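Local coordinates for galactan 1,3-beta-galactosidase (Phanerochaete chrysosporium, PDB 7BYS), which probably removes galactose from the ends of beta-1,3-galactan chains in arabinogalactan, as a family 43 glycoside hydrolase that also carries a carbohydrate-binding module, at residues S29-G35 and V48-S54; H20-I24 and A244-P248. All coordinates share one frame; numbering follows the deposited sequence.

Overall arrangement
Contact 1 pairs neighbouring antiparallel strands inside the first blade of the five-bladed beta-propeller that family 43 enzymes share, whereas contact 2 sets the innermost strand of that blade against the innermost strand of the last one. Their centres lie 11 Å apart and they meet directly: Phe34 N probably donates to Gly23 O at 2.9 Å, and Trp33 of contact 1 packs on Ala22 and Ile24 of contact 2. Contact 2 is nearer the catalytic-domain sugar site: Gly21 is about 4 Å from the side chain of Arg82, which binds galactose in another structure of this protein, against about 8 Å for Gly35 of contact 1; no sugar is bound there here.

Contact 1 of 2, residues S29-G35 and V48-S54; sequences STFYWFG and VSCYTSS
The carbonyl oxygen of Tyr51 is held from two directions: Trp33 N donates a nearly straight bond to it (2.8 Å, 169°), lying in the carbonyl plane, while Tyr32 CA lies 3.3 Å from the same oxygen in a CA-H...O contact. Two residues along, Phe31 N meets Ser53 O at 2.7 Å, and the return bonds from Ser53 N to Phe31 O and from Tyr51 N to Trp33 O continue the antiparallel ladder of a beta hairpin. Its strands, 30-36 and 48-53, belong to the first propeller blade.

Side chains then sort onto two faces. On one, Tyr32 and Thr52 run side by side, with the Thr52 methyl CG2 3.4 Å from Tyr32 CE2. Between Tyr32 and Phe34 comes the sulfur of Cys50: with chi1 at -163°, SG stands opposite the backbone N and approaches Phe34 CE2 to 3.5 Å, oblique to that ring, yet it sits at the edge of the Tyr32 ring. On the other face Trp33 and Tyr51 meet through their CB atoms, 4.3 Å apart, before the indole leads away toward Trp59, Tyr270 and Trp272. The hydroxyl of Tyr51 reaches Gln18 N and that of Ser49 reaches Gln18 O, so both polar ends are satisfied by the segment leading into the innermost strand.

Because Cys50 is joined to Cys119, which lies between two strands of the next sheet, the sulfur set among these rings is also a covalent tie, fastening the first blade to the second.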
loop_
_atom_site.group_PDB
_atom_site.type_symbol
_atom_site.label_atom_id
_atom_site.label_comp_id
_atom_site.label_asym_id
_atom_site.label_seq_id
_atom_site.Cartn_x
_atom_site.Cartn_y
_atom_site.Cartn_z
ATOM N N SER A 29 11.050 -20.737 -3.559
ATOM C CA SER A 29 9.795 -20.622 -2.834
ATOM C C SER A 29 9.824 -19.527 -1.771
ATOM O O SER A 29 8.859 -19.394 -1.013
ATOM C CB SER A 29 9.422 -21.965 -2.206
ATOM O OG SER A 29 10.447 -22.391 -1.327
ATOM N N THR A 30 10.903 -18.749 -1.690
ATOM C CA THR A 30 11.035 -17.702 -0.684
ATOM C C THR A 30 10.755 -16.341 -1.307
ATOM O O THR A 30 11.236 -16.031 -2.398
ATOM C CB THR A 30 12.439 -17.698 -0.070
ATOM O OG1 THR A 30 12.706 -18.978 0.515
ATOM C CG2 THR A 30 12.551 -16.638 1.024
ATOM N N PHE A 31 9.968 -15.534 -0.607
ATOM C CA PHE A 31 9.664 -14.180 -1.037
ATOM C C PHE A 31 10.463 -13.187 -0.205
ATOM O O PHE A 31 10.650 -13.382 1.004
ATOM C CB PHE A 31 8.163 -13.891 -0.928
ATOM C CG PHE A 31 7.342 -14.622 -1.957
ATOM C CD1 PHE A 31 6.926 -15.920 -1.724
ATOM C CD2 PHE A 31 7.035 -14.029 -3.175
ATOM C CE1 PHE A 31 6.184 -16.607 -2.674
ATOM C CE2 PHE A 31 6.287 -14.710 -4.132
ATOM C CZ PHE A 31 5.875 -15.994 -3.885
ATOM N N TYR A 32 10.928 -12.127 -0.865
ATOM C CA TYR A 32 11.731 -11.065 -0.275
ATOM C C TYR A 32 10.991 -9.754 -0.471
ATOM O O TYR A 32 10.623 -9.408 -1.597
ATOM C CB TYR A 32 13.127 -11.000 -0.923
ATOM C CG TYR A 32 13.937 -12.237 -0.653
ATOM C CD1 TYR A 32 13.718 -13.410 -1.376
ATOM C CD2 TYR A 32 14.899 -12.246 0.345
ATOM C CE1 TYR A 32 14.447 -14.566 -1.102
ATOM C CE2 TYR A 32 15.629 -13.398 0.618
ATOM C CZ TYR A 32 15.391 -14.543 -0.103
ATOM O OH TYR A 32 16.118 -15.683 0.172
ATOM N N TRP A 33 10.752 -9.049 0.624
ATOM C CA TRP A 33 10.112 -7.741 0.610
ATOM C C TRP A 33 11.177 -6.715 0.966
ATOM O O TRP A 33 11.700 -6.721 2.084
ATOM C CB TRP A 33 8.950 -7.760 1.605
ATOM C CG TRP A 33 8.164 -6.482 1.722
ATOM C CD1 TRP A 33 8.373 -5.302 1.058
ATOM C CD2 TRP A 33 7.029 -6.266 2.577
ATOM N NE1 TRP A 33 7.435 -4.369 1.456
ATOM C CE2 TRP A 33 6.606 -4.934 2.391
ATOM C CE3 TRP A 33 6.343 -7.070 3.502
ATOM C CZ2 TRP A 33 5.511 -4.394 3.077
ATOM C CZ3 TRP A 33 5.266 -6.534 4.184
ATOM C CH2 TRP A 33 4.858 -5.208 3.976
ATOM N N PHE A 34 11.531 -5.874 -0.006
ATOM C CA PHE A 34 12.434 -4.754 0.190
ATOM C C PHE A 34 11.619 -3.478 0.299
ATOM O O PHE A 34 10.602 -3.324 -0.372
ATOM C CB PHE A 34 13.371 -4.600 -1.009
ATOM C CG PHE A 34 14.202 -5.808 -1.285
ATOM C CD1 PHE A 34 13.746 -6.807 -2.124
ATOM C CD2 PHE A 34 15.447 -5.942 -0.706
ATOM C CE1 PHE A 34 14.516 -7.937 -2.378
ATOM C CE2 PHE A 34 16.218 -7.074 -0.953
ATOM C CZ PHE A 34 15.753 -8.067 -1.782
ATOM N N GLY A 35 12.079 -2.549 1.124
ATOM C CA GLY A 35 11.344 -1.303 1.199
ATOM C C GLY A 35 12.129 -0.250 1.936
ATOM O O GLY A 35 13.251 -0.479 2.395
ATOM N N VAL A 48 17.365 0.443 3.170
ATOM C CA VAL A 48 16.475 -0.461 2.446
ATOM C C VAL A 48 16.432 -1.740 3.274
ATOM O O VAL A 48 17.457 -2.408 3.439
ATOM C CB VAL A 48 16.957 -0.737 1.015
ATOM C CG1 VAL A 48 16.055 -1.790 0.349
ATOM C CG2 VAL A 48 16.960 0.542 0.183
ATOM N N SER A 49 15.260 -2.062 3.814
ATOM C CA SER A 49 15.055 -3.255 4.609
ATOM C C SER A 49 14.904 -4.489 3.727
ATOM O O SER A 49 14.708 -4.401 2.507
ATOM C CB SER A 49 13.803 -3.093 5.462
ATOM O OG SER A 49 12.697 -2.793 4.616
ATOM N N CYS A 50 15.002 -5.655 4.364
ATOM C CA CYS A 50 14.848 -6.929 3.681
ATOM C C CYS A 50 14.147 -7.889 4.622
ATOM O O CYS A 50 14.706 -8.244 5.667
ATOM C CB CYS A 50 16.220 -7.498 3.293
ATOM S SG CYS A 50 16.114 -8.828 2.021
ATOM N N TYR A 51 12.945 -8.318 4.242
ATOM C CA TYR A 51 12.163 -9.284 5.001
ATOM C C TYR A 51 11.899 -10.499 4.128
ATOM O O TYR A 51 11.683 -10.367 2.924
ATOM C CB TYR A 51 10.803 -8.702 5.408
ATOM C CG TYR A 51 10.850 -7.501 6.316
ATOM C CD1 TYR A 51 11.111 -6.243 5.812
ATOM C CD2 TYR A 51 10.604 -7.632 7.683
ATOM C CE1 TYR A 51 11.152 -5.138 6.637
ATOM C CE2 TYR A 51 10.637 -6.528 8.524
ATOM C CZ TYR A 51 10.911 -5.284 8.000
ATOM O OH TYR A 51 10.952 -4.153 8.789
ATOM N N THR A 52 11.882 -11.677 4.741
ATOM C CA THR A 52 11.641 -12.907 4.003
ATOM C C THR A 52 10.385 -13.613 4.502
ATOM O O THR A 52 9.998 -13.490 5.670
ATOM C CB THR A 52 12.838 -13.855 4.092
ATOM O OG1 THR A 52 12.977 -14.299 5.443
ATOM C CG2 THR A 52 14.121 -13.166 3.652
ATOM N N SER A 53 9.741 -14.363 3.605
ATOM C CA SER A 53 8.570 -15.143 3.978
ATOM C C SER A 53 8.352 -16.228 2.938
ATOM O O SER A 53 8.745 -16.080 1.781
ATOM C CB SER A 53 7.334 -14.235 4.017
ATOM O OG SER A 53 6.138 -14.958 4.230
ATOM N N SER A 54 7.711 -17.313 3.359
ATOM C CA SER A 54 7.238 -18.325 2.427
ATOM C C SER A 54 5.748 -18.226 2.141
ATOM O O SER A 54 5.265 -18.902 1.222
ATOM C CB SER A 54 7.560 -19.718 2.961
ATOM O OG SER A 54 6.779 -19.984 4.112
HETATM O O HOH W 1 6.505 -20.277 -0.827
#

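Contact 2 of 2, residues H20-I24 and A244-P248; sequences HGAGI and AFDLP
Ala244 opens the segment by directing its methyl at the backbone of the facing chain, CB lying 3.7 Å from Ala22 N and 4.2 Å from Ala22 CB. The carbonyl oxygens of Ala22 and Ala244 come within 3.3 Å of each other; both are acceptors, and Lys84 NZ donates a hydrogen bond to Ala22 O, which would be expected to ease their mutual repulsion.

Phe245 follows with its own CB also toward 20-24, although neighbours in a regular strand alternate. A classic beta bulge accounts for this, Ala244 and Phe245 both facing Met256 of the adjoining strand 252-259. With CG opposite its backbone N (chi1 -158°), the phenyl ring is laid flat against the other chain: Ile24 N rests 3.6 Å above the plane, over the ring centre, and Ile24 CB forms a CH-pi contact 4.1 Å from the centroid. Ile24 CG1 adds to this at 3.7 Å from Phe245 CD2, and Gly23, without a side chain, lets its CA approach CD1.

Such packing without backbone pairing is how blades of a propeller meet. Here the segments 22-24 and 244-248, inclined by 29°, belong to the innermost strands of the first and last blades, so the seam between them closes the ring.

Two residues on from the phenylalanine, Leu247 returns to the seam, and its CD1 lies 3.8 Å from Ile24 CG2, the two side chains crossing at about a right angle; Leu56, from a loop of the first blade, also touches this leucine.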
loop_
_atom_site.group_PDB
_atom_site.type_symbol
_atom_site.label_atom_id
_atom_site.label_comp_id
_atom_site.label_asym_id
_atom_site.label_seq_id
_atom_site.Cartn_x
_atom_site.Cartn_y
_atom_site.Cartn_z
ATOM N N HIS A 20 8.283 0.481 3.229
ATOM C CA HIS A 20 7.408 1.300 2.399
ATOM C C HIS A 20 7.950 1.384 0.975
ATOM O O HIS A 20 9.145 1.212 0.736
ATOM C CB HIS A 20 7.276 2.673 3.055
ATOM C CG HIS A 20 7.044 2.592 4.536
ATOM N ND1 HIS A 20 5.786 2.451 5.082
ATOM C CD2 HIS A 20 7.911 2.586 5.579
ATOM C CE1 HIS A 20 5.882 2.379 6.398
ATOM N NE2 HIS A 20 7.160 2.469 6.730
ATOM N N GLY A 21 7.060 1.633 0.022
ATOM C CA GLY A 21 7.500 1.635 -1.368
ATOM C C GLY A 21 7.939 0.259 -1.839
ATOM O O GLY A 21 8.962 0.141 -2.539
ATOM N N ALA A 22 7.159 -0.775 -1.505
ATOM C CA ALA A 22 7.549 -2.184 -1.610
ATOM C C ALA A 22 8.144 -2.552 -2.961
ATOM O O ALA A 22 7.636 -2.160 -4.015
ATOM C CB ALA A 22 6.304 -3.052 -1.420
ATOM N N GLY A 23 9.180 -3.380 -2.912
ATOM C CA GLY A 23 9.602 -4.188 -4.039
ATOM C C GLY A 23 9.660 -5.640 -3.605
ATOM O O GLY A 23 10.237 -5.959 -2.554
ATOM N N ILE A 24 9.042 -6.541 -4.370
ATOM C CA ILE A 24 9.010 -7.964 -4.041
ATOM C C ILE A 24 9.914 -8.720 -5.003
ATOM O O ILE A 24 9.975 -8.404 -6.197
ATOM C CB ILE A 24 7.578 -8.535 -4.081
ATOM C CG1 ILE A 24 6.634 -7.682 -3.234
ATOM C CG2 ILE A 24 7.578 -9.985 -3.593
ATOM C CD1 ILE A 24 6.917 -7.713 -1.729
ATOM N N ALA A 244 2.385 0.495 -5.025
ATOM C CA ALA A 244 3.795 0.238 -4.722
ATOM C C ALA A 244 4.311 -0.964 -5.510
ATOM O O ALA A 244 5.384 -0.897 -6.127
ATOM C CB ALA A 244 4.025 0.002 -3.230
ATOM N N PHE A 245 3.555 -2.063 -5.525
ATOM C CA PHE A 245 4.000 -3.270 -6.211
ATOM C C PHE A 245 2.783 -4.106 -6.561
ATOM O O PHE A 245 1.830 -4.182 -5.778
ATOM C CB PHE A 245 4.976 -4.104 -5.362
ATOM C CG PHE A 245 5.835 -5.026 -6.188
ATOM C CD1 PHE A 245 7.014 -4.569 -6.776
ATOM C CD2 PHE A 245 5.435 -6.337 -6.420
ATOM C CE1 PHE A 245 7.789 -5.411 -7.567
ATOM C CE2 PHE A 245 6.206 -7.181 -7.212
ATOM C CZ PHE A 245 7.378 -6.718 -7.779
ATOM N N ASP A 246 2.830 -4.751 -7.721
ATOM C CA ASP A 246 1.701 -5.534 -8.218
ATOM C C ASP A 246 2.217 -6.943 -8.468
ATOM O O ASP A 246 2.948 -7.182 -9.435
ATOM C CB ASP A 246 1.144 -4.855 -9.456
ATOM C CG ASP A 246 0.909 -3.395 -9.213
ATOM O OD1 ASP A 246 0.084 -3.094 -8.305
ATOM O OD2 ASP A 246 1.589 -2.564 -9.849
ATOM N N LEU A 247 1.880 -7.864 -7.556
ATOM C CA LEU A 247 2.474 -9.200 -7.548
ATOM C C LEU A 247 1.553 -10.178 -8.256
ATOM O O LEU A 247 0.358 -10.216 -7.950
ATOM C CB LEU A 247 2.673 -9.653 -6.105
ATOM C CG LEU A 247 3.462 -10.954 -5.979
ATOM C CD1 LEU A 247 4.935 -10.722 -6.246
ATOM C CD2 LEU A 247 3.267 -11.559 -4.585
ATOM N N PRO A 248 2.034 -11.000 -9.189
ATOM C CA PRO A 248 1.148 -12.012 -9.780
ATOM C C PRO A 248 0.694 -13.024 -8.736
ATOM O O PRO A 248 1.418 -13.345 -7.795
ATOM C CB PRO A 248 2.016 -12.674 -10.861
ATOM C CG PRO A 248 3.397 -12.255 -10.594
ATOM C CD PRO A 248 3.383 -11.000 -9.775
#